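Local coordinates for putative endonuclease/exonuclease/phosphatase family protein (PDB 3MPR) that probably acts as a metal-dependent nuclease or related hydrolase of the endonuclease/exonuclease/phosphatase family, at residues Leu197-Glu202 and Arg226-Val232. Numbering follows the deposited sequence. Where two conformers were deposited one is given.
Sequences LCDSYE and RIDHIFV
A short antiparallel edge pairing, in which strand 198-199 lies along strand 228-232 and turns at once into helix 200-203, brings Cys198 against Val232. Their backbones exchange two hydrogen bonds, Cys198 N to Val232 O at 2.8 Å and Val232 N to Cys198 O at 3.0 Å. Where the helix begins, Ile230 O is gripped twice: Ser200 N approaches nearly end-on, while Ser200 OG (2.9 Å) sits above the carbonyl plane. With CG anti to the backbone N (chi1 -176°), the Asp199 carboxylate points toward Arg226 and the helix start. OD1 caps the helix by accepting from Tyr201 N; waters accepting from Ile230 N and Arg226 NE each lie 3.0 Å from OD1 and probably link it to them. OD2 receives Arg226 NH2 at 2.9 Å in a salt bridge and also hydrogen-bonds with Tyr188 OH, on helix 186-192. The Arg226 guanidinium lies flat over one Tyr201 face, planes 4° apart, with CZ 3.6 Å from the ring centroid, a cation-pi stack. Stack and salt bridge together should fix the guanidinium's rotation. Leu197 CD1 meets Phe231 CB at 4.0 Å, beside Phe191. An N-capped helix thus follows directly on the outermost strand of one sheet of the DNase I-like fold.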
loop_
_atom_site.group_PDB
_atom_site.type_symbol
_atom_site.label_atom_id
_atom_site.label_comp_id
_atom_site.label_asym_id
_atom_site.label_seq_id
_atom_site.Cartn_x
_atom_site.Cartn_y
_atom_site.Cartn_z
ATOM N N LEU A 197 -20.265 -12.293 -13.399
ATOM C CA LEU A 197 -19.224 -11.482 -12.747
ATOM C C LEU A 197 -18.226 -12.400 -12.062
ATOM O O LEU A 197 -18.555 -13.539 -11.738
ATOM C CB LEU A 197 -19.827 -10.581 -11.671
ATOM C CG LEU A 197 -20.729 -9.430 -12.130
ATOM C CD1 LEU A 197 -21.561 -8.867 -10.965
ATOM C CD2 LEU A 197 -19.895 -8.337 -12.786
ATOM N N CYS A 198 -17.027 -11.876 -11.812
ATOM C CA CYS A 198 -15.976 -12.587 -11.092
ATOM C C CYS A 198 -15.600 -11.838 -9.829
ATOM O O CYS A 198 -15.526 -10.614 -9.839
ATOM C CB CYS A 198 -14.727 -12.694 -11.973
ATOM S SG CYS A 198 -15.065 -13.559 -13.546
ATOM N N ASP A 199 -15.330 -12.574 -8.757
ATOM C CA ASP A 199 -14.792 -11.980 -7.535
ATOM C C ASP A 199 -13.296 -11.720 -7.732
ATOM O O ASP A 199 -12.541 -12.655 -7.985
ATOM C CB ASP A 199 -14.999 -12.966 -6.374
ATOM C CG ASP A 199 -14.560 -12.406 -5.047
ATOM O OD1 ASP A 199 -13.999 -11.285 -5.020
ATOM O OD2 ASP A 199 -14.787 -13.087 -4.020
ATOM N N SER A 200 -12.861 -10.467 -7.625
ATOM C CA SER A 200 -11.444 -10.114 -7.764
ATOM C C SER A 200 -10.570 -10.887 -6.781
ATOM O O SER A 200 -9.412 -11.169 -7.056
ATOM C CB SER A 200 -11.220 -8.614 -7.512
ATOM O OG SER A 200 -11.828 -7.796 -8.501
ATOM N N TYR A 201 -11.117 -11.181 -5.605
ATOM C CA TYR A 201 -10.367 -11.967 -4.619
ATOM C C TYR A 201 -9.985 -13.321 -5.198
ATOM O O TYR A 201 -8.866 -13.812 -5.000
ATOM C CB TYR A 201 -11.183 -12.165 -3.340
ATOM C CG TYR A 201 -10.517 -13.091 -2.348
ATOM C CD1 TYR A 201 -10.764 -14.463 -2.373
ATOM C CD2 TYR A 201 -9.629 -12.596 -1.392
ATOM C CE1 TYR A 201 -10.145 -15.324 -1.465
ATOM C CE2 TYR A 201 -9.012 -13.453 -0.475
ATOM C CZ TYR A 201 -9.278 -14.810 -0.524
ATOM O OH TYR A 201 -8.664 -15.656 0.368
ATOM N N GLU A 202 -10.922 -13.923 -5.925
ATOM C CA GLU A 202 -10.706 -15.263 -6.461
ATOM C C GLU A 202 -9.917 -15.244 -7.762
ATOM O O GLU A 202 -9.122 -16.147 -8.022
ATOM C CB GLU A 202 -12.037 -16.001 -6.678
ATOM C CG GLU A 202 -12.866 -16.202 -5.413
ATOM C CD GLU A 202 -12.255 -17.208 -4.436
ATOM O OE1 GLU A 202 -11.310 -17.934 -4.811
ATOM O OE2 GLU A 202 -12.726 -17.263 -3.284
ATOM N N ARG A 226 -15.144 -11.719 3.997
ATOM C CA ARG A 226 -15.047 -10.537 3.154
ATOM C C ARG A 226 -16.481 -10.063 2.907
ATOM O O ARG A 226 -17.324 -10.826 2.412
ATOM C CB ARG A 226 -14.346 -10.877 1.830
ATOM C CG ARG A 226 -13.033 -11.676 2.007
ATOM C CD ARG A 226 -12.298 -11.893 0.687
ATOM N NE ARG A 226 -13.140 -12.487 -0.344
ATOM C CZ ARG A 226 -13.404 -13.788 -0.455
ATOM N NH1 ARG A 226 -12.883 -14.657 0.399
ATOM N NH2 ARG A 226 -14.179 -14.218 -1.438
ATOM N N ILE A 227 -16.788 -8.827 3.297
ATOM C CA ILE A 227 -18.123 -8.296 3.046
ATOM C C ILE A 227 -18.088 -7.115 2.072
ATOM O O ILE A 227 -19.128 -6.660 1.573
ATOM C CB ILE A 227 -18.860 -7.941 4.357
ATOM C CG1 ILE A 227 -18.192 -6.769 5.079
ATOM C CG2 ILE A 227 -18.962 -9.179 5.257
ATOM C CD1 ILE A 227 -18.967 -6.303 6.311
ATOM N N ASP A 228 -16.881 -6.634 1.791
ATOM C CA ASP A 228 -16.685 -5.611 0.780
ATOM C C ASP A 228 -16.020 -6.304 -0.392
ATOM O O ASP A 228 -14.983 -6.937 -0.220
ATOM C CB ASP A 228 -15.772 -4.512 1.335
ATOM C CG ASP A 228 -16.322 -3.909 2.613
ATOM O OD1 ASP A 228 -15.884 -4.306 3.719
ATOM O OD2 ASP A 228 -17.232 -3.065 2.501
ATOM N N HIS A 229 -16.619 -6.197 -1.579
ATOM C CA HIS A 229 -16.125 -6.922 -2.736
ATOM C C HIS A 229 -15.950 -5.985 -3.909
ATOM O O HIS A 229 -16.579 -4.921 -3.977
ATOM C CB HIS A 229 -17.130 -7.999 -3.184
ATOM C CG HIS A 229 -17.509 -8.973 -2.115
ATOM N ND1 HIS A 229 -16.615 -9.880 -1.582
ATOM C CD2 HIS A 229 -18.692 -9.201 -1.496
ATOM C CE1 HIS A 229 -17.230 -10.614 -0.672
ATOM N NE2 HIS A 229 -18.492 -10.225 -0.603
ATOM N N ILE A 230 -15.108 -6.409 -4.840
ATOM C CA ILE A 230 -15.081 -5.810 -6.165
ATOM C C ILE A 230 -15.322 -6.930 -7.170
ATOM O O ILE A 230 -14.493 -7.821 -7.317
ATOM C CB ILE A 230 -13.748 -5.093 -6.436
ATOM C CG1 ILE A 230 -13.552 -3.965 -5.400
ATOM C CG2 ILE A 230 -13.717 -4.529 -7.852
ATOM C CD1 ILE A 230 -12.287 -3.114 -5.620
ATOM N N PHE A 231 -16.482 -6.899 -7.823
ATOM C CA PHE A 231 -16.839 -7.889 -8.832
ATOM C C PHE A 231 -16.608 -7.253 -10.192
ATOM O O PHE A 231 -16.867 -6.053 -10.368
ATOM C CB PHE A 231 -18.321 -8.258 -8.715
ATOM C CG PHE A 231 -18.688 -8.956 -7.424
ATOM C CD1 PHE A 231 -18.326 -10.279 -7.209
ATOM C CD2 PHE A 231 -19.424 -8.302 -6.449
ATOM C CE1 PHE A 231 -18.683 -10.935 -6.038
ATOM C CE2 PHE A 231 -19.782 -8.946 -5.279
ATOM C CZ PHE A 231 -19.420 -10.271 -5.075
ATOM N N VAL A 232 -16.132 -8.036 -11.157
ATOM C CA VAL A 232 -15.869 -7.495 -12.485
ATOM C C VAL A 232 -16.340 -8.440 -13.576
ATOM O O VAL A 232 -16.418 -9.644 -13.371
ATOM C CB VAL A 232 -14.361 -7.199 -12.710
ATOM C CG1 VAL A 232 -13.848 -6.182 -11.700
ATOM C CG2 VAL A 232 -13.538 -8.478 -12.641
HETATM O O HOH W 1 -13.228 -8.452 -4.337
HETATM O O HOH W 2 -14.120 -10.610 -2.071
HETATM O O HOH W 3 -13.292 -17.278 0.065
HETATM O O HOH W 4 -15.161 -17.357 -2.210
#